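Local coordinates for ABC transporter substrate-binding protein (Staphylococcus aureus subsp. aureus NCTC 8325, PDB 3UN6) that probably captures the ligand, as yet unidentified, of an ABC-type import system at the cell membrane, and is found with zinc bound, at residues A[93-99]-A[144-149]; A[155-159]-A[212-216]; A[191-195]-A[271-275]; A[241-246]-A[318-324]. One frame throughout, in Å; residues are numbered along the deposited sequence.

These four contacts illustrate how a two-lobed, periplasmic-binding-protein-like fold is held together, near its zinc site and far from it. Along the chain, contact 1 closes before contacts 2, 3 and 4 open, contact 2 also ends before contact 4 begins, and the segments of contact 3 alternate with those of both. Contacts 1 and 2 use the two ends of helix 148-159, their centres 17 Å apart. Contact 1 touches contact 3 where H149 packs on V191 and A192, near the zinc ion held by H46, C220 and C221. Contact 4 stands apart, its centre 25 to 32 Å from the others, and fastens the C-terminal tail well away from the metal.

Contact 1: residues A[93-99]-A[144-149]; sequences LIELAMK and HRYSTH. With PO4 (phosphate ion), chain E; PO4 (phosphate ion), chain F.
Helix 94-102 meets the turn before helix 148-159 most closely at E95 and Y146, whose CA atoms are 5.1 Å apart. L96 sends its CD1 branch over one face of the H144 imidazole, with L96 CD1 3.7 Å from the ring centroid, a CH-pi contact made with the two side chains at about a right angle. The same imidazole is fixed at its rim: Y146 N donates to H144 ND1 almost in the ring plane, and H144 NE2 donates to O2 of a phosphate ion, probably from the crystallisation liquor, at 2.6 Å. The Y146 ring is sandwiched between R145 CG, centred over one face, and K99 CB, offset over the other. R145 itself grips two phosphates with the edge of its guanidinium group and pairs with E171. The contact bridges the two lobes of a binding-protein fold: helix 94-102 follows strand 89-93 of one sheet, while the turn follows strand 138-142 of the other, and I94 bonds through its backbone to the zinc ligand C220. The E95 chain bends at chi2 (82°), bringing E95 OE2 to 2.7 Å from T148 OG1, whose hydroxyl also has Y219 O as a partner. A water bridges the other oxygen, donating to E95 OE1 at 2.8 Å and accepting from T148 N. L93 CD2 comes up at the edge of the H149 ring, 3.9 Å from H149 CE1, and H149 NE2 bonds onward to N118.

Contact 2: residues A[155-159]-A[212-216]; sequences ELRKQ and DDVIP
E155 slides past V214 in the opposite direction and slants across I215, a chain apolar at its base and polar at its end. E155 CB packs against both neighbours, 4.0 Å from V214 CG1 and almost as near I215 CD1. E155 CG stands anti to the backbone N (chi1 -179°), which sets it in the notch between the two branched residues, 3.9 Å from I215 CG1 and in touch with V214 CG1. A bend at chi2 then turns the carboxylate forward along its own helix, toward K158 and Q159. There E155 OE2 receives a weak bond from Q159 NE2 (3.3 Å), and E155 OE1 makes a long salt bridge with K158 NZ (3.8 Å). Q159, one helical turn on, extends beyond CG and gives the stronger bond: Q159 NE2 donates to V214 O at 3.2 Å, with an N-H...O angle of 148°, in the carbonyl plane and on a lone pair. That amide nitrogen therefore serves two acceptors, one in each segment. V214 CG1 also approaches L156 CB at 4.3 Å. The contact joins the last turns of helix 148-159 to the loop between strands 206-210 and 221-225. V214 and I215 rest on L152 of that helix, V214 and L156 share I120 of strand 112-122, and I215 reaches E293 and L297 of helix 288-300.

Contact 3: residues A[191-195]-A[271-275]; sequences VAEPF and VLTQS
P194 and S275 bring their backbones within 5.2 Å, CA to CA, and what passes between the two segments is mainly van der Waals packing. P194 CB is the focus. It lies 3.6 Å from V271 CG1 and 4.1 Å from L272 CD2, the proline ring and the leucine running side by side in the same direction. S275 OG presses on the same atom from the helix, 3.1 Å from P194 CB, and E193 CB also packs on the serine, 3.5 Å from S275 OG. The peptide bond between E193 and P194 is cis, and both residues direct their CB atoms at the helix. This kinked loop carries the chain from strand 188-192, a member of the sheet that includes strand 112-122, into helix 195-201, within the two-lobed fold expected of this binding-protein family; helix 269-277 packs against the turn. E193 lies about 6 Å, side chain to side chain, from the zinc ligand H46. The polar bonds are made within helix 269-277 or to helix 195-201. S275 OG is held beside the backbone N (chi1 -63°), from where it donates to V271 O at 2.7 Å; S275 N reaches the same carbonyl oxygen from the opposite face of its plane. The hydroxyl thus serves its own helix while its oxygen touches the proline. The E193 chain bends at chi2 (-68°), and its OE1 accepts from G196 N and A197 N at the start of helix 195-201. Q274 NE2 points to the same helix, making a weak bond with E200.

Contact 4: residues A[241-246]-A[318-324]; sequences VQDYKK and YKEASRS
This is packing of the C-terminal tail against helix 234-250, reinforced by polar bonds, in which K245 and its neighbours hold the end of helix 316-320 and the residues beyond it. K245 is extended, with CG anti to the backbone N (chi1 180°), and crosses the Y318 ring at about a right angle. K245 CD sits over the middle of one ring face, 3.8 Å from the Y318 centroid, a CH-pi contact; NZ makes an off-centre cation-pi approach. From over the ring's rim K245 NZ donates to two backbone oxygens, A321 O at 2.6 Å and Y318 O at 2.8 Å. A positive charge at the C-terminal end of a helix is probably favourable, and it ties the last turn to the residue that leaves it. V241 CG1 extends the apolar patch, 3.6 Å from Y318 CA. Further along, Q242 OE1 accepts from S322 N at 2.8 Å, the C=O...N angle sharply bent at 105°. At the chain end K246 folds at chi4 (-59°), placing K246 NZ 2.6 Å from S324 OXT in a salt bridge with the terminal carboxylate. The Y318 hydroxyl bonds to L284 N, and a water links it to K245 O. Around these pairs, Y318 and R323 also touch F249 farther along helix 234-250, while D243 and Y244 pack on helix 48-58.

Contact 1: residues A[93-99]-A[144-149]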
# COMPACT_ATOMS: atom_id res chain seq x y z
N LEU A 93 0.18 -1.71 4.80
CA LEU A 93 0.19 -3.01 4.13
C LEU A 93 -0.88 -3.90 4.80
O LEU A 93 -0.93 -4.01 6.04
CB LEU A 93 1.55 -3.68 4.26
CG LEU A 93 2.74 -2.88 3.72
CD1 LEU A 93 4.00 -3.66 4.05
CD2 LEU A 93 2.59 -2.59 2.22
N ILE A 94 -1.73 -4.53 3.99
CA ILE A 94 -2.83 -5.32 4.54
C ILE A 94 -2.34 -6.55 5.30
O ILE A 94 -2.93 -6.92 6.31
CB ILE A 94 -3.92 -5.67 3.44
CG1 ILE A 94 -5.18 -6.25 4.10
CG2 ILE A 94 -3.36 -6.59 2.34
CD1 ILE A 94 -6.29 -6.67 3.09
N GLU A 95 -1.23 -7.17 4.85
CA GLU A 95 -0.72 -8.38 5.48
C GLU A 95 -0.12 -8.04 6.82
O GLU A 95 -0.26 -8.80 7.76
CB GLU A 95 0.32 -9.12 4.61
CG GLU A 95 -0.22 -9.72 3.27
CD GLU A 95 -0.32 -8.72 2.11
OE1 GLU A 95 0.00 -7.51 2.29
OE2 GLU A 95 -0.69 -9.14 0.98
N LEU A 96 0.56 -6.89 6.88
CA LEU A 96 1.22 -6.38 8.10
C LEU A 96 0.18 -6.09 9.17
O LEU A 96 0.35 -6.45 10.35
CB LEU A 96 2.01 -5.11 7.76
CG LEU A 96 2.86 -4.47 8.85
CD1 LEU A 96 3.80 -5.49 9.52
CD2 LEU A 96 3.65 -3.27 8.27
N ALA A 97 -0.90 -5.43 8.75
CA ALA A 97 -2.05 -5.15 9.62
C ALA A 97 -2.75 -6.47 10.07
O ALA A 97 -3.15 -6.60 11.21
CB ALA A 97 -3.02 -4.22 8.88
N MSE A 98 -2.88 -7.44 9.17
CA MSE A 98 -3.47 -8.75 9.51
C MSE A 98 -2.64 -9.50 10.56
O MSE A 98 -3.17 -10.11 11.47
CB MSE A 98 -3.58 -9.62 8.25
CG MSE A 98 -4.68 -9.20 7.28
SE MSE A 98 -4.47 -9.91 5.46
CE MSE A 98 -4.59 -11.80 5.90
N LYS A 99 -1.32 -9.46 10.41
CA LYS A 99 -0.41 -10.11 11.34
C LYS A 99 -0.52 -9.44 12.71
O LYS A 99 -0.65 -10.12 13.72
CB LYS A 99 1.03 -10.02 10.83
CG LYS A 99 2.08 -10.49 11.81
CD LYS A 99 1.95 -11.96 12.11
CE LYS A 99 3.04 -12.39 13.08
NZ LYS A 99 2.90 -13.80 13.54
N HIS A 144 8.47 -5.18 3.34
CA HIS A 144 8.29 -5.91 4.59
C HIS A 144 8.01 -7.37 4.21
O HIS A 144 7.50 -7.65 3.13
CB HIS A 144 7.07 -5.37 5.38
CG HIS A 144 7.09 -5.74 6.83
ND1 HIS A 144 6.65 -6.96 7.30
CD2 HIS A 144 7.53 -5.06 7.91
CE1 HIS A 144 6.81 -7.01 8.61
NE2 HIS A 144 7.34 -5.86 9.01
N ARG A 145 8.37 -8.31 5.08
CA ARG A 145 8.07 -9.73 4.80
C ARG A 145 6.54 -9.97 4.66
O ARG A 145 6.12 -10.84 3.92
CB ARG A 145 8.66 -10.64 5.86
CG ARG A 145 8.24 -10.36 7.29
CD ARG A 145 9.19 -11.12 8.20
NE ARG A 145 8.90 -10.94 9.61
CZ ARG A 145 9.24 -9.88 10.33
NH1 ARG A 145 9.83 -8.82 9.77
NH2 ARG A 145 8.95 -9.85 11.62
N TYR A 146 5.72 -9.21 5.38
CA TYR A 146 4.27 -9.35 5.29
C TYR A 146 3.78 -8.29 4.34
O TYR A 146 3.36 -7.20 4.75
CB TYR A 146 3.61 -9.25 6.67
CG TYR A 146 4.24 -10.21 7.68
CD1 TYR A 146 4.31 -11.57 7.41
CD2 TYR A 146 4.73 -9.75 8.90
CE1 TYR A 146 4.90 -12.45 8.31
CE2 TYR A 146 5.32 -10.63 9.81
CZ TYR A 146 5.39 -11.98 9.50
OH TYR A 146 5.96 -12.86 10.39
N SER A 147 3.86 -8.60 3.05
CA SER A 147 3.48 -7.66 2.03
C SER A 147 2.99 -8.36 0.79
O SER A 147 3.34 -9.49 0.55
CB SER A 147 4.67 -6.76 1.67
OG SER A 147 5.74 -7.47 1.04
N THR A 148 2.14 -7.67 0.04
CA THR A 148 1.66 -8.14 -1.25
C THR A 148 2.84 -8.25 -2.24
O THR A 148 2.81 -9.02 -3.18
CB THR A 148 0.58 -7.18 -1.77
OG1 THR A 148 -0.55 -7.28 -0.92
CG2 THR A 148 0.15 -7.47 -3.25
N HIS A 149 3.88 -7.47 -1.99
CA HIS A 149 5.10 -7.47 -2.81
C HIS A 149 5.78 -8.82 -2.75
O HIS A 149 6.16 -9.36 -3.79
CB HIS A 149 6.00 -6.34 -2.34
CG HIS A 149 5.28 -5.04 -2.26
ND1 HIS A 149 4.69 -4.60 -1.09
CD2 HIS A 149 4.93 -4.16 -3.22
CE1 HIS A 149 4.06 -3.46 -1.33
NE2 HIS A 149 4.19 -3.17 -2.61
P PO4 E . 7.36 -12.90 13.44
O1 PO4 E . 8.75 -12.86 14.00
O2 PO4 E . 7.30 -12.09 12.17
O3 PO4 E . 7.00 -14.34 13.12
O4 PO4 E . 6.35 -12.34 14.41
P PO4 F . 9.34 -5.99 11.93
O1 PO4 F . 10.22 -6.14 10.72
O2 PO4 F . 7.97 -5.50 11.53
O3 PO4 F . 9.15 -7.33 12.60
O4 PO4 F . 10.01 -5.04 12.89
O HOH W 1 1.03 -5.28 1.02

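Contact 2: residues A[155-159]-A[212-216]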
# COMPACT_ATOMS: atom_id res chain seq x y z
N GLU A 155 4.67 -15.29 -6.85
CA GLU A 155 3.79 -15.73 -7.93
C GLU A 155 4.53 -15.60 -9.25
O GLU A 155 4.39 -16.46 -10.14
CB GLU A 155 2.50 -14.94 -7.94
CG GLU A 155 1.52 -15.36 -9.05
CD GLU A 155 1.19 -16.84 -9.02
OE1 GLU A 155 1.08 -17.40 -7.90
OE2 GLU A 155 1.07 -17.45 -10.11
N LEU A 156 5.35 -14.55 -9.38
CA LEU A 156 6.12 -14.35 -10.60
C LEU A 156 7.17 -15.45 -10.69
O LEU A 156 7.42 -15.98 -11.75
CB LEU A 156 6.77 -12.94 -10.65
CG LEU A 156 7.77 -12.72 -11.79
CD1 LEU A 156 7.11 -12.90 -13.14
CD2 LEU A 156 8.43 -11.36 -11.73
N ARG A 157 7.74 -15.84 -9.55
CA ARG A 157 8.72 -16.93 -9.55
C ARG A 157 8.10 -18.23 -10.09
O ARG A 157 8.73 -18.96 -10.88
CB ARG A 157 9.26 -17.19 -8.13
CG ARG A 157 10.30 -18.33 -8.10
CD ARG A 157 10.78 -18.69 -6.68
NE ARG A 157 9.66 -18.92 -5.79
CZ ARG A 157 8.90 -20.01 -5.79
NH1 ARG A 157 9.13 -21.00 -6.65
NH2 ARG A 157 7.89 -20.10 -4.95
N LYS A 158 6.87 -18.54 -9.67
CA LYS A 158 6.17 -19.74 -10.14
C LYS A 158 5.80 -19.62 -11.62
O LYS A 158 5.91 -20.58 -12.36
CB LYS A 158 4.89 -19.99 -9.36
CG LYS A 158 5.06 -20.26 -7.88
CD LYS A 158 3.66 -20.31 -7.26
CE LYS A 158 3.66 -19.97 -5.80
NZ LYS A 158 2.24 -19.90 -5.35
N GLN A 159 5.33 -18.44 -12.04
CA GLN A 159 4.96 -18.26 -13.46
C GLN A 159 6.18 -18.44 -14.37
O GLN A 159 6.06 -18.95 -15.49
CB GLN A 159 4.30 -16.89 -13.70
CG GLN A 159 2.95 -16.76 -13.01
CD GLN A 159 2.38 -15.33 -13.05
OE1 GLN A 159 3.02 -14.40 -13.56
NE2 GLN A 159 1.17 -15.18 -12.51
N ASP A 212 -0.49 -5.85 -11.82
CA ASP A 212 -1.64 -6.19 -12.64
C ASP A 212 -1.41 -7.41 -13.52
O ASP A 212 -2.33 -8.19 -13.77
CB ASP A 212 -1.96 -5.05 -13.63
CG ASP A 212 -1.85 -3.65 -13.02
OD1 ASP A 212 -2.61 -2.77 -13.48
OD2 ASP A 212 -1.01 -3.41 -12.12
N ASP A 213 -0.18 -7.55 -14.01
CA ASP A 213 0.22 -8.62 -14.91
C ASP A 213 0.49 -9.92 -14.20
O ASP A 213 0.68 -10.95 -14.85
CB ASP A 213 1.55 -8.27 -15.61
CG ASP A 213 1.53 -6.93 -16.33
OD1 ASP A 213 0.49 -6.61 -16.92
OD2 ASP A 213 2.58 -6.21 -16.32
N VAL A 214 0.58 -9.86 -12.87
CA VAL A 214 0.97 -11.01 -12.08
C VAL A 214 -0.19 -11.52 -11.26
O VAL A 214 -0.54 -12.68 -11.35
CB VAL A 214 2.13 -10.62 -11.18
CG1 VAL A 214 2.59 -11.78 -10.39
CG2 VAL A 214 3.26 -10.06 -12.03
N ILE A 215 -0.75 -10.67 -10.40
CA ILE A 215 -1.95 -11.04 -9.65
C ILE A 215 -2.91 -9.88 -9.84
O ILE A 215 -2.82 -8.88 -9.15
CB ILE A 215 -1.72 -11.29 -8.12
CG1 ILE A 215 -0.59 -12.26 -7.86
CG2 ILE A 215 -2.99 -11.86 -7.50
CD1 ILE A 215 -0.21 -12.39 -6.34
N PRO A 216 -3.84 -10.01 -10.78
CA PRO A 216 -4.78 -8.93 -11.04
C PRO A 216 -5.53 -8.44 -9.81
O PRO A 216 -6.12 -9.22 -9.06
CB PRO A 216 -5.75 -9.56 -12.03
CG PRO A 216 -4.92 -10.58 -12.75
CD PRO A 216 -4.04 -11.14 -11.70

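Contact 3: residues A[191-195]-A[271-275]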
# COMPACT_ATOMS: atom_id res chain seq x y z
N VAL A 191 7.63 -2.87 -5.10
CA VAL A 191 7.22 -1.81 -4.21
C VAL A 191 6.10 -1.01 -4.84
O VAL A 191 5.78 -1.21 -6.02
CB VAL A 191 8.40 -0.88 -3.94
CG1 VAL A 191 8.81 -0.16 -5.25
CG2 VAL A 191 8.09 0.11 -2.82
N ALA A 192 5.47 -0.14 -4.05
CA ALA A 192 4.43 0.73 -4.57
C ALA A 192 5.10 1.87 -5.31
O ALA A 192 6.22 2.27 -4.96
CB ALA A 192 3.57 1.29 -3.44
N GLU A 193 4.44 2.41 -6.31
CA GLU A 193 4.96 3.61 -6.95
C GLU A 193 4.89 4.68 -5.87
O GLU A 193 4.10 4.56 -4.92
CB GLU A 193 4.15 3.96 -8.17
CG GLU A 193 4.35 2.98 -9.34
CD GLU A 193 5.76 3.01 -9.97
OE1 GLU A 193 6.75 3.34 -9.27
OE2 GLU A 193 5.88 2.67 -11.17
N PRO A 194 5.70 5.74 -5.99
CA PRO A 194 6.59 6.07 -7.07
C PRO A 194 8.00 5.48 -7.00
O PRO A 194 8.84 5.89 -7.77
CB PRO A 194 6.67 7.58 -6.96
CG PRO A 194 6.65 7.81 -5.48
CD PRO A 194 5.83 6.71 -4.89
N PHE A 195 8.23 4.50 -6.14
CA PHE A 195 9.59 3.99 -5.96
C PHE A 195 10.14 3.13 -7.09
O PHE A 195 11.34 2.89 -7.16
CB PHE A 195 9.78 3.44 -4.54
CG PHE A 195 9.67 4.52 -3.51
CD1 PHE A 195 10.72 5.45 -3.36
CD2 PHE A 195 8.48 4.74 -2.84
CE1 PHE A 195 10.61 6.52 -2.47
CE2 PHE A 195 8.36 5.81 -1.93
CZ PHE A 195 9.44 6.71 -1.76
N VAL A 271 7.81 11.65 -12.59
CA VAL A 271 7.76 10.44 -11.78
C VAL A 271 6.35 10.17 -11.25
O VAL A 271 5.93 9.02 -11.22
CB VAL A 271 8.77 10.50 -10.61
CG1 VAL A 271 8.44 9.46 -9.49
CG2 VAL A 271 10.19 10.32 -11.15
N LEU A 272 5.62 11.22 -10.87
CA LEU A 272 4.29 11.05 -10.28
C LEU A 272 3.18 10.82 -11.33
O LEU A 272 2.16 10.19 -11.03
CB LEU A 272 3.96 12.20 -9.32
CG LEU A 272 4.86 12.23 -8.07
CD1 LEU A 272 4.71 13.56 -7.37
CD2 LEU A 272 4.55 11.05 -7.12
N THR A 273 3.40 11.32 -12.55
CA THR A 273 2.47 11.06 -13.66
C THR A 273 2.54 9.57 -14.00
O THR A 273 1.52 8.90 -14.12
CB THR A 273 2.80 11.91 -14.87
OG1 THR A 273 2.67 13.29 -14.50
CG2 THR A 273 1.83 11.62 -16.02
N GLN A 274 3.76 9.04 -14.12
CA GLN A 274 3.93 7.61 -14.35
C GLN A 274 3.28 6.79 -13.20
O GLN A 274 2.58 5.80 -13.44
CB GLN A 274 5.42 7.27 -14.49
CG GLN A 274 5.72 5.77 -14.64
CD GLN A 274 7.18 5.54 -14.97
OE1 GLN A 274 7.81 6.38 -15.60
NE2 GLN A 274 7.72 4.42 -14.56
N SER A 275 3.53 7.23 -11.97
CA SER A 275 3.02 6.55 -10.77
C SER A 275 1.50 6.54 -10.73
O SER A 275 0.88 5.51 -10.43
CB SER A 275 3.57 7.24 -9.53
OG SER A 275 5.00 7.14 -9.48

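Contact 4: residues A[241-246]-A[318-324]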
# COMPACT_ATOMS: atom_id res chain seq x y z
N VAL A 241 -14.51 8.61 7.17
CA VAL A 241 -14.61 7.59 6.11
C VAL A 241 -15.46 8.09 4.95
O VAL A 241 -15.23 7.75 3.79
CB VAL A 241 -15.22 6.29 6.66
CG1 VAL A 241 -15.62 5.35 5.52
CG2 VAL A 241 -14.24 5.63 7.60
N GLN A 242 -16.45 8.91 5.27
CA GLN A 242 -17.32 9.53 4.26
C GLN A 242 -16.52 10.50 3.36
O GLN A 242 -16.70 10.51 2.16
CB GLN A 242 -18.45 10.28 4.95
CG GLN A 242 -19.30 11.15 4.00
CD GLN A 242 -20.26 10.35 3.17
OE1 GLN A 242 -21.34 9.94 3.65
NE2 GLN A 242 -19.92 10.15 1.89
N ASP A 243 -15.66 11.33 3.96
CA ASP A 243 -14.83 12.23 3.20
C ASP A 243 -13.85 11.42 2.38
O ASP A 243 -13.58 11.72 1.23
CB ASP A 243 -14.12 13.22 4.12
CG ASP A 243 -15.09 14.15 4.80
OD1 ASP A 243 -16.22 14.30 4.26
OD2 ASP A 243 -14.73 14.72 5.85
N TYR A 244 -13.34 10.37 2.99
CA TYR A 244 -12.42 9.44 2.34
C TYR A 244 -13.10 8.79 1.12
O TYR A 244 -12.47 8.65 0.07
CB TYR A 244 -11.96 8.40 3.37
CG TYR A 244 -10.88 7.44 2.89
CD1 TYR A 244 -9.54 7.73 3.09
CD2 TYR A 244 -11.21 6.24 2.26
CE1 TYR A 244 -8.55 6.87 2.66
CE2 TYR A 244 -10.23 5.37 1.85
CZ TYR A 244 -8.89 5.70 2.04
OH TYR A 244 -7.90 4.84 1.62
N LYS A 245 -14.37 8.40 1.26
CA LYS A 245 -15.10 7.75 0.17
C LYS A 245 -15.30 8.70 -1.02
O LYS A 245 -15.03 8.35 -2.16
CB LYS A 245 -16.43 7.20 0.69
CG LYS A 245 -17.27 6.51 -0.36
CD LYS A 245 -18.37 5.72 0.30
CE LYS A 245 -19.21 4.98 -0.73
NZ LYS A 245 -20.26 4.17 -0.06
N LYS A 246 -15.77 9.92 -0.72
CA LYS A 246 -15.94 10.95 -1.74
C LYS A 246 -14.61 11.19 -2.47
O LYS A 246 -14.57 11.28 -3.72
CB LYS A 246 -16.41 12.26 -1.10
CG LYS A 246 -17.75 12.21 -0.35
CD LYS A 246 -18.12 13.60 0.21
CE LYS A 246 -19.42 13.59 1.03
NZ LYS A 246 -20.59 13.12 0.25
N TYR A 318 -17.78 2.39 5.41
CA TYR A 318 -17.64 2.72 4.01
C TYR A 318 -18.93 2.45 3.25
O TYR A 318 -19.30 3.22 2.37
CB TYR A 318 -16.46 1.96 3.38
CG TYR A 318 -16.14 2.42 1.99
CD1 TYR A 318 -15.26 3.48 1.77
CD2 TYR A 318 -16.73 1.82 0.89
CE1 TYR A 318 -14.97 3.91 0.51
CE2 TYR A 318 -16.44 2.26 -0.40
CZ TYR A 318 -15.57 3.30 -0.58
OH TYR A 318 -15.27 3.76 -1.85
N LYS A 319 -19.62 1.36 3.58
CA LYS A 319 -20.88 1.03 2.92
C LYS A 319 -21.95 2.08 3.22
O LYS A 319 -22.66 2.51 2.32
CB LYS A 319 -21.37 -0.36 3.34
CG LYS A 319 -22.80 -0.63 2.95
CD LYS A 319 -23.26 -1.96 3.47
CE LYS A 319 -24.72 -2.21 3.10
NZ LYS A 319 -25.18 -3.56 3.54
N GLU A 320 -22.06 2.49 4.47
CA GLU A 320 -23.08 3.49 4.86
C GLU A 320 -22.76 4.89 4.35
O GLU A 320 -23.67 5.68 4.16
CB GLU A 320 -23.24 3.56 6.37
CG GLU A 320 -23.73 2.28 7.01
CD GLU A 320 -23.79 2.39 8.52
OE1 GLU A 320 -23.85 3.54 9.03
OE2 GLU A 320 -23.78 1.34 9.19
N ALA A 321 -21.48 5.18 4.14
CA ALA A 321 -21.08 6.50 3.64
C ALA A 321 -21.65 6.67 2.25
O ALA A 321 -21.64 5.72 1.44
CB ALA A 321 -19.56 6.64 3.62
N SER A 322 -22.16 7.86 1.96
CA SER A 322 -22.71 8.14 0.64
C SER A 322 -21.59 8.38 -0.39
O SER A 322 -20.49 8.82 -0.06
CB SER A 322 -23.64 9.36 0.69
OG SER A 322 -22.92 10.53 1.03
N ARG A 323 -21.88 8.08 -1.64
CA ARG A 323 -20.94 8.31 -2.72
C ARG A 323 -20.86 9.81 -3.05
O ARG A 323 -19.76 10.33 -3.33
CB ARG A 323 -21.37 7.54 -3.98
CG ARG A 323 -21.22 6.02 -3.87
CD ARG A 323 -21.24 5.39 -5.24
NE ARG A 323 -20.69 4.03 -5.20
CZ ARG A 323 -20.20 3.39 -6.27
NH1 ARG A 323 -20.17 3.97 -7.46
NH2 ARG A 323 -19.71 2.17 -6.13
N SER A 324 -22.03 10.46 -3.01
CA SER A 324 -22.23 11.89 -3.32
C SER A 324 -21.34 12.87 -2.54
O SER A 324 -21.79 13.97 -2.20
CB SER A 324 -23.70 12.27 -3.06
OG SER A 324 -24.03 12.11 -1.69
OXT SER A 324 -20.17 12.62 -2.25
O HOH W 2 -14.01 5.80 -2.51